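Local coordinates for Roadblock/LAMTOR2 domain-containing protein (Streptomyces avermitilis, PDB 3LEQ) that is of unknown function but adopts the Roadblock/LC7 fold, whose relatives often serve as small regulatory or scaffolding modules of GTPase and motor systems, at residues 7-12 with 110-115; 16-21 with 102-107; 81-86 with 91-96. All coordinates share one frame; numbering follows the deposited sequence. Where two conformers were deposited one is given.

Contact 1: residues 7-12 with 110-115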
loop_
_atom_site.group_PDB
_atom_site.type_symbol
_atom_site.label_atom_id
_atom_site.label_comp_id
_atom_site.label_asym_id
_atom_site.label_seq_id
_atom_site.Cartn_x
_atom_site.Cartn_y
_atom_site.Cartn_z
ATOM N N GLN A 7 0.043 -12.486 -3.395
ATOM C CA GLN A 7 1.307 -13.089 -2.933
ATOM C C GLN A 7 2.464 -12.093 -2.968
ATOM O O GLN A 7 3.271 -12.044 -2.034
ATOM C CB GLN A 7 1.644 -14.347 -3.734
ATOM C CG GLN A 7 0.676 -15.496 -3.476
ATOM C CD GLN A 7 1.099 -16.806 -4.131
ATOM O OE1 GLN A 7 2.052 -16.859 -4.919
ATOM N NE2 GLN A 7 0.389 -17.874 -3.800
ATOM N N LEU A 8 2.533 -11.300 -4.037
ATOM C CA LEU A 8 3.484 -10.188 -4.111
ATOM C C LEU A 8 3.349 -9.190 -2.955
ATOM O O LEU A 8 4.359 -8.797 -2.348
ATOM C CB LEU A 8 3.392 -9.456 -5.458
ATOM C CG LEU A 8 4.132 -10.070 -6.646
ATOM C CD1 LEU A 8 3.963 -9.178 -7.855
ATOM C CD2 LEU A 8 5.632 -10.294 -6.341
ATOM N N LEU A 9 2.103 -8.779 -2.673
ATOM C CA LEU A 9 1.810 -7.844 -1.586
ATOM C C LEU A 9 2.137 -8.466 -0.236
ATOM O O LEU A 9 2.709 -7.811 0.631
ATOM C CB LEU A 9 0.341 -7.411 -1.617
ATOM C CG LEU A 9 -0.137 -6.563 -2.796
ATOM C CD1 LEU A 9 -1.623 -6.311 -2.674
ATOM C CD2 LEU A 9 0.610 -5.241 -2.841
ATOM N N THR A 10 1.762 -9.736 -0.053
ATOM C CA THR A 10 2.042 -10.441 1.204
ATOM C C THR A 10 3.561 -10.579 1.369
ATOM O O THR A 10 4.094 -10.431 2.469
ATOM C CB THR A 10 1.322 -11.811 1.259
ATOM O OG1 THR A 10 -0.053 -11.622 0.927
ATOM C CG2 THR A 10 1.424 -12.465 2.666
ATOM N N GLY A 11 4.240 -10.818 0.249
ATOM C CA GLY A 11 5.697 -10.937 0.196
ATOM C C GLY A 11 6.392 -9.654 0.610
ATOM O O GLY A 11 7.338 -9.688 1.398
ATOM N N LEU A 12 5.912 -8.520 0.097
ATOM C CA LEU A 12 6.420 -7.212 0.532
ATOM C C LEU A 12 6.299 -7.056 2.056
ATOM O O LEU A 12 7.253 -6.669 2.723
ATOM C CB LEU A 12 5.663 -6.078 -0.160
ATOM C CG LEU A 12 5.982 -4.659 0.307
ATOM C CD1 LEU A 12 7.347 -4.230 -0.220
ATOM C CD2 LEU A 12 4.894 -3.672 -0.130
ATOM N N ASN A 110 8.639 0.751 -5.167
ATOM C CA ASN A 110 9.004 0.978 -6.573
ATOM C C ASN A 110 9.433 -0.344 -7.248
ATOM O O ASN A 110 9.059 -0.612 -8.385
ATOM C CB ASN A 110 10.115 2.041 -6.687
ATOM C CG ASN A 110 9.602 3.482 -6.485
ATOM O OD1 ASN A 110 8.411 3.768 -6.620
ATOM N ND2 ASN A 110 10.521 4.395 -6.157
HETATM N N MSE A 111 10.173 -1.177 -6.517
HETATM C CA MSE A 111 10.577 -2.503 -7.024
HETATM C C MSE A 111 9.367 -3.412 -7.197
HETATM O O MSE A 111 9.293 -4.167 -8.161
HETATM C CB MSE A 111 11.612 -3.163 -6.103
HETATM C CG MSE A 111 12.969 -2.433 -6.032
HETATM SE SE MSE A 111 13.813 -2.146 -7.807
HETATM C CE MSE A 111 13.372 -0.239 -8.038
ATOM N N LEU A 112 8.413 -3.331 -6.274
ATOM C CA LEU A 112 7.174 -4.116 -6.366
ATOM C C LEU A 112 6.366 -3.742 -7.621
ATOM O O LEU A 112 5.901 -4.613 -8.351
ATOM C CB LEU A 112 6.323 -3.930 -5.103
ATOM C CG LEU A 112 4.983 -4.679 -5.055
ATOM C CD1 LEU A 112 5.184 -6.169 -5.261
ATOM C CD2 LEU A 112 4.211 -4.399 -3.772
ATOM N N VAL A 113 6.186 -2.435 -7.853
ATOM C CA VAL A 113 5.429 -1.946 -9.016
ATOM C C VAL A 113 6.094 -2.413 -10.320
ATOM O O VAL A 113 5.429 -2.726 -11.296
ATOM C CB VAL A 113 5.257 -0.391 -8.979
ATOM C CG1 VAL A 113 4.722 0.166 -10.317
ATOM C CG2 VAL A 113 4.334 0.017 -7.811
ATOM N N LYS A 114 7.420 -2.483 -10.302
ATOM C CA LYS A 114 8.195 -2.941 -11.439
ATOM C C LYS A 114 7.877 -4.406 -11.681
ATOM O O LYS A 114 7.733 -4.828 -12.824
ATOM C CB LYS A 114 9.686 -2.802 -11.114
ATOM C CG LYS A 114 10.498 -2.120 -12.168
ATOM C CD LYS A 114 10.521 -0.613 -11.964
ATOM C CE LYS A 114 11.121 0.069 -13.191
ATOM N NZ LYS A 114 11.586 1.451 -12.896
ATOM N N LYS A 115 7.768 -5.178 -10.594
ATOM C CA LYS A 115 7.580 -6.630 -10.708
ATOM C C LYS A 115 6.207 -6.986 -11.257
ATOM O O LYS A 115 6.058 -8.005 -11.916
ATOM C CB LYS A 115 7.823 -7.346 -9.373
#
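Joined through L8 and L112, the helical segments 7-12 and 110-115 run antiparallel at 161°, with axes 11.0 Å apart at closest approach. They belong to the first and last helices of the Roadblock/LC7 fold, which pack on the same face of its five-stranded antiparallel sheet. The nearest CA atoms, those of L8 and L112, are 7.5 Å apart. Leucine side chains bridge that distance.

L112 is the centre of the contact. It points toward helix 4-15 and sends its two methyls to different partners. With CG anti to the backbone N (chi1 179°), CD1 comes to L8 and CD2 to L9 and L12. CD1 comes up against the root of L8, 3.7 Å from L8 CB. The end of L8 is more distant, with its CD1 4.2 Å from L112 CD1. The two chains cross obliquely, at the partly exposed margin of the contact.

The other methyl, CD2, is met from two directions. L12 points toward the opposite helix, and its chain meets L112 at about a right angle. L9 starts away from helix 102-115, but its end swings back and also crosses L112 nearly at a right angle. L9 CD2 lies 3.8 Å from L112 CD2. L9 and L112 were each deposited in two conformers, and the methyl contacts of L112 given here are those of one of them.

The contact is wholly apolar and gives no directional bond. Its buried side faces the sheet, where L9 and L112 also rest on L92, and L12 rests on V94. On the other side of helix 4-15, T10 OG1 bonds to D6 O and T36 N. The third leucine of this helix completes the grip on L112: L12 CD2 sits 3.8 Å from L112 CD2.

Contact 2: residues 16-21 with 102-107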
loop_
_atom_site.group_PDB
_atom_site.type_symbol
_atom_site.label_atom_id
_atom_site.label_comp_id
_atom_site.label_asym_id
_atom_site.label_seq_id
_atom_site.Cartn_x
_atom_site.Cartn_y
_atom_site.Cartn_z
ATOM N N VAL A 16 9.725 -6.995 4.405
ATOM C CA VAL A 16 10.078 -5.636 4.821
ATOM C C VAL A 16 9.574 -5.282 6.234
ATOM O O VAL A 16 8.392 -4.996 6.437
ATOM C CB VAL A 16 9.647 -4.583 3.774
ATOM C CG1 VAL A 16 10.191 -3.191 4.140
ATOM C CG2 VAL A 16 10.123 -4.990 2.390
ATOM N N ALA A 17 10.489 -5.315 7.202
ATOM C CA ALA A 17 10.175 -5.002 8.604
ATOM C C ALA A 17 9.383 -3.688 8.739
ATOM O O ALA A 17 8.492 -3.571 9.592
ATOM C CB ALA A 17 11.457 -4.952 9.445
ATOM N N GLU A 18 9.699 -2.723 7.869
ATOM C CA GLU A 18 9.095 -1.397 7.909
ATOM C C GLU A 18 7.639 -1.380 7.453
ATOM O O GLU A 18 6.909 -0.456 7.780
ATOM C CB GLU A 18 9.887 -0.411 7.039
ATOM C CG GLU A 18 11.193 0.078 7.636
ATOM C CD GLU A 18 12.371 -0.834 7.340
ATOM O OE1 GLU A 18 13.504 -0.420 7.629
ATOM O OE2 GLU A 18 12.172 -1.958 6.832
ATOM N N VAL A 19 7.222 -2.386 6.690
ATOM C CA VAL A 19 5.895 -2.366 6.063
ATOM C C VAL A 19 4.965 -3.267 6.871
ATOM O O VAL A 19 5.281 -4.417 7.108
ATOM C CB VAL A 19 5.955 -2.836 4.596
ATOM C CG1 VAL A 19 4.557 -2.974 4.016
ATOM C CG2 VAL A 19 6.769 -1.869 3.755
ATOM N N ASP A 20 3.847 -2.713 7.332
ATOM C CA ASP A 20 2.856 -3.471 8.090
ATOM C C ASP A 20 1.715 -4.073 7.220
ATOM O O ASP A 20 1.320 -5.235 7.416
ATOM C CB ASP A 20 2.285 -2.603 9.206
ATOM C CG ASP A 20 3.236 -2.454 10.401
ATOM O OD1 ASP A 20 4.247 -3.200 10.522
ATOM O OD2 ASP A 20 2.954 -1.578 11.243
ATOM N N HIS A 21 1.183 -3.289 6.281
ATOM C CA HIS A 21 0.093 -3.737 5.409
ATOM C C HIS A 21 0.245 -3.088 4.049
ATOM O O HIS A 21 0.872 -2.034 3.936
ATOM C CB HIS A 21 -1.299 -3.370 5.969
ATOM C CG HIS A 21 -1.500 -3.740 7.405
ATOM N ND1 HIS A 21 -1.580 -5.049 7.833
ATOM C CD2 HIS A 21 -1.649 -2.973 8.510
ATOM C CE1 HIS A 21 -1.743 -5.071 9.146
ATOM N NE2 HIS A 21 -1.788 -3.824 9.583
ATOM N N VAL A 102 11.643 6.050 5.150
ATOM C CA VAL A 102 10.806 6.280 3.955
ATOM C C VAL A 102 11.500 5.906 2.650
ATOM O O VAL A 102 10.871 5.366 1.738
ATOM C CB VAL A 102 10.368 7.740 3.824
ATOM C CG1 VAL A 102 9.454 7.910 2.616
ATOM C CG2 VAL A 102 9.676 8.190 5.053
ATOM N N GLY A 103 12.790 6.224 2.559
ATOM C CA GLY A 103 13.601 5.867 1.398
ATOM C C GLY A 103 13.631 4.378 1.132
ATOM O O GLY A 103 13.512 3.944 -0.017
ATOM N N VAL A 104 13.776 3.589 2.188
ATOM C CA VAL A 104 13.765 2.139 2.047
ATOM C C VAL A 104 12.389 1.673 1.558
ATOM O O VAL A 104 12.278 0.926 0.588
ATOM C CB VAL A 104 14.185 1.436 3.356
ATOM C CG1 VAL A 104 13.899 -0.055 3.288
ATOM C CG2 VAL A 104 15.666 1.687 3.638
ATOM N N VAL A 105 11.340 2.134 2.229
ATOM C CA VAL A 105 9.994 1.732 1.857
ATOM C C VAL A 105 9.685 2.164 0.419
ATOM O O VAL A 105 9.172 1.362 -0.358
ATOM C CB VAL A 105 8.947 2.295 2.823
ATOM C CG1 VAL A 105 7.559 1.919 2.345
ATOM C CG2 VAL A 105 9.169 1.731 4.230
ATOM N N ALA A 106 9.991 3.406 0.054
ATOM C CA ALA A 106 9.708 3.851 -1.312
ATOM C C ALA A 106 10.445 3.008 -2.356
ATOM O O ALA A 106 9.878 2.695 -3.394
ATOM C CB ALA A 106 9.998 5.323 -1.491
ATOM N N TYR A 107 11.698 2.649 -2.081
ATOM C CA TYR A 107 12.462 1.775 -2.970
ATOM C C TYR A 107 11.784 0.413 -3.096
ATOM O O TYR A 107 11.578 -0.095 -4.191
ATOM C CB TYR A 107 13.915 1.606 -2.446
ATOM C CG TYR A 107 14.656 0.491 -3.154
ATOM C CD1 TYR A 107 15.246 0.702 -4.399
ATOM C CD2 TYR A 107 14.722 -0.794 -2.596
ATOM C CE1 TYR A 107 15.913 -0.337 -5.059
ATOM C CE2 TYR A 107 15.373 -1.841 -3.256
ATOM C CZ TYR A 107 15.967 -1.602 -4.478
ATOM O OH TYR A 107 16.611 -2.645 -5.114
#
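E18 and V105 make the closest approach between segment 16-21, a turn leading into a strand, and the helical segment 102-107. E18 points toward the helix and touches it with the aliphatic root of its side chain. E18 CB lies 3.6 Å from V105 CG2. The two CA atoms are 6.9 Å apart.

V105 divides its branches between two neighbours. CG1 is anti to the backbone N (chi1 177°), and CG2 lies beside that N. In this setting CG2 meets E18 and CG1 turns to V19. There the two valines meet at a slant, with V19 CG2 4.1 Å from V105 CG1. This is the buried side of the contact. V19 also packs on V94, and V105 on I82 and T96, so the pair joins the helix to the sheet.

The far end of E18 takes another course. Its chain bends at chi2 (87°), which brings the carboxylate alongside V104. E18 OE1 is 4.4 Å from V104 CG1, a loose approach to the side chain of exposed V104.

The backbone sets E18 in place. V16 leaves helix 4-15, and a type I beta turn runs from V16 to V19, closed by V19 N to V16 O at 2.9 Å. This is the helix-to-strand connection at the start of the Roadblock/LC7 sheet. E18 pairs by backbone with R97, and D20 and H21 both face L95 in a classic beta bulge. The side chain of H21 stacks on F38.

The chemistry is mixed only in appearance. E18 contributes carbon where it meets V105 and keeps its charged end at the less buried margin. The hold thus comes from apolar packing, deepest at V19 and V105, and the carboxylate gains no polar partner from the helical segment.

Contact 3: residues 81-86 with 91-96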
loop_
_atom_site.group_PDB
_atom_site.type_symbol
_atom_site.label_atom_id
_atom_site.label_comp_id
_atom_site.label_asym_id
_atom_site.label_seq_id
_atom_site.Cartn_x
_atom_site.Cartn_y
_atom_site.Cartn_z
ATOM N N LEU A 81 1.548 6.609 5.823
ATOM C CA LEU A 81 0.716 6.076 4.738
ATOM C C LEU A 81 1.360 6.537 3.448
ATOM O O LEU A 81 1.595 7.739 3.261
ATOM C CB LEU A 81 -0.719 6.599 4.827
ATOM C CG LEU A 81 -1.737 6.083 3.796
ATOM C CD1 LEU A 81 -3.156 6.353 4.307
ATOM C CD2 LEU A 81 -1.546 6.741 2.398
ATOM N N ILE A 82 1.676 5.602 2.563
ATOM C CA ILE A 82 2.338 5.969 1.321
ATOM C C ILE A 82 1.534 5.385 0.174
ATOM O O ILE A 82 1.157 4.209 0.210
ATOM C CB ILE A 82 3.834 5.484 1.243
ATOM C CG1 ILE A 82 4.613 5.841 2.516
ATOM C CG2 ILE A 82 4.545 6.032 -0.042
ATOM C CD1 ILE A 82 5.994 5.212 2.646
ATOM N N LEU A 83 1.315 6.193 -0.848
ATOM C CA LEU A 83 0.537 5.791 -2.004
ATOM C C LEU A 83 1.320 6.108 -3.277
ATOM O O LEU A 83 1.872 7.185 -3.390
ATOM C CB LEU A 83 -0.783 6.566 -1.975
ATOM C CG LEU A 83 -1.816 6.459 -3.080
ATOM C CD1 LEU A 83 -3.188 6.723 -2.477
ATOM C CD2 LEU A 83 -1.526 7.461 -4.214
ATOM N N THR A 84 1.349 5.175 -4.228
ATOM C CA THR A 84 1.974 5.411 -5.524
ATOM C C THR A 84 1.156 4.769 -6.643
ATOM O O THR A 84 0.401 3.831 -6.412
ATOM C CB THR A 84 3.482 4.935 -5.555
ATOM O OG1 THR A 84 4.101 5.362 -6.781
ATOM C CG2 THR A 84 3.593 3.423 -5.472
ATOM N N ALA A 85 1.318 5.262 -7.861
ATOM C CA ALA A 85 0.661 4.669 -9.019
ATOM C C ALA A 85 1.188 3.253 -9.274
ATOM O O ALA A 85 2.406 3.005 -9.172
ATOM C CB ALA A 85 0.890 5.545 -10.263
ATOM N N ALA A 86 0.268 2.341 -9.614
ATOM C CA ALA A 86 0.605 0.990 -10.095
ATOM C C ALA A 86 -0.027 0.849 -11.463
ATOM O O ALA A 86 -1.087 0.211 -11.630
ATOM C CB ALA A 86 0.076 -0.077 -9.139
ATOM N N HIS A 91 -3.562 2.115 -7.693
ATOM C CA HIS A 91 -2.568 2.658 -6.791
ATOM C C HIS A 91 -2.177 1.624 -5.736
ATOM O O HIS A 91 -3.033 0.889 -5.227
ATOM C CB HIS A 91 -3.103 3.906 -6.084
ATOM C CG HIS A 91 -3.126 5.121 -6.951
ATOM N ND1 HIS A 91 -4.162 5.403 -7.812
ATOM C CD2 HIS A 91 -2.230 6.129 -7.094
ATOM C CE1 HIS A 91 -3.911 6.537 -8.440
ATOM N NE2 HIS A 91 -2.744 6.997 -8.019
ATOM N N LEU A 92 -0.881 1.566 -5.426
ATOM C CA LEU A 92 -0.389 0.752 -4.335
ATOM C C LEU A 92 -0.395 1.609 -3.083
ATOM O O LEU A 92 0.103 2.773 -3.102
ATOM C CB LEU A 92 1.063 0.294 -4.636
ATOM C CG LEU A 92 1.803 -0.444 -3.504
ATOM C CD1 LEU A 92 1.134 -1.795 -3.187
ATOM C CD2 LEU A 92 3.297 -0.646 -3.896
ATOM N N VAL A 93 -0.932 1.072 -1.987
ATOM C CA VAL A 93 -1.009 1.849 -0.763
ATOM C C VAL A 93 -0.416 1.016 0.352
ATOM O O VAL A 93 -0.776 -0.130 0.522
ATOM C CB VAL A 93 -2.462 2.240 -0.388
ATOM C CG1 VAL A 93 -2.470 3.146 0.816
ATOM C CG2 VAL A 93 -3.213 2.900 -1.595
ATOM N N VAL A 94 0.476 1.604 1.128
ATOM C CA VAL A 94 1.165 0.882 2.190
ATOM C C VAL A 94 1.014 1.622 3.511
ATOM O O VAL A 94 1.019 2.871 3.517
ATOM C CB VAL A 94 2.673 0.717 1.828
ATOM C CG1 VAL A 94 3.545 0.550 3.068
ATOM C CG2 VAL A 94 2.865 -0.465 0.863
ATOM N N LEU A 95 0.906 0.865 4.601
ATOM C CA LEU A 95 1.030 1.399 5.964
ATOM C C LEU A 95 2.352 0.898 6.552
ATOM O O LEU A 95 2.630 -0.309 6.550
ATOM C CB LEU A 95 -0.145 0.990 6.858
ATOM C CG LEU A 95 -1.504 1.657 6.592
ATOM C CD1 LEU A 95 -2.593 0.998 7.416
ATOM C CD2 LEU A 95 -1.472 3.188 6.848
ATOM N N THR A 96 3.169 1.828 7.044
ATOM C CA THR A 96 4.417 1.473 7.724
ATOM C C THR A 96 4.263 1.470 9.250
ATOM O O THR A 96 3.315 2.044 9.796
ATOM C CB THR A 96 5.549 2.460 7.391
ATOM O OG1 THR A 96 5.408 3.637 8.200
ATOM C CG2 THR A 96 5.545 2.830 5.893
#
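I82 and V94 form one hydrogen-bonded pair of this antiparallel beta hairpin, and T84 and L92 form the next. Each pair is closed by two backbone bonds. I82 N reaches V94 O at 3.0 Å, and V94 N returns to I82 O at 2.8 Å. The four carbonyls also receive CA-H...O contacts, such as L83 CA to L92 O at 3.2 Å. Bonds and contacts together hold the strands in register.

Apolar contacts fall on both faces. On the face of L81, L83, V93 and L95, L81 CB meets L95 CD2 at 4.0 Å. L83 has CG anti to the backbone N (chi1 176°), which sets it between H91 and V93. CD1 packs on V93 CG2 at 3.9 Å, while CD2 comes obliquely to the H91 ring, a tight 3.3 Å from H91 CD2. With an alanine in place of L83, the imidazole would probably be freer to turn and V93 would lose a packing partner. On the other face, T84 CG2 lies 4.1 Å from L92 CB.

T96 OG1 is held by Y80 N. Strand 71-75 pairs with 80-85, and 19-26 with 90-96, so the hairpin is central in the Roadblock/LC7 sheet. Helix 40-55 covers L81 and H91, while helices 4-15 and 102-115 cover the face of I82 and L92.

Overall arrangement
From the N terminus, helix 4-15 gives contact 1 its first segment, and the turn into strand 19-26 gives contact 2 its own. Strand 31-34, helix 40-55 and strand 71-75 follow before the hairpin of contact 3, which closes the shortest loop. Helix 102-115 then returns, closing contact 2 with its first half and contact 1 with its end. The three loops nest without crossing: contact 3 inside contact 2, and contact 2 inside contact 1. Contacts 1 and 2 share the last helix and also touch where L12 packs on V19. Contact 1 meets contact 3 again where V113 packs on A85, so both terminal helices are tied to the sheet.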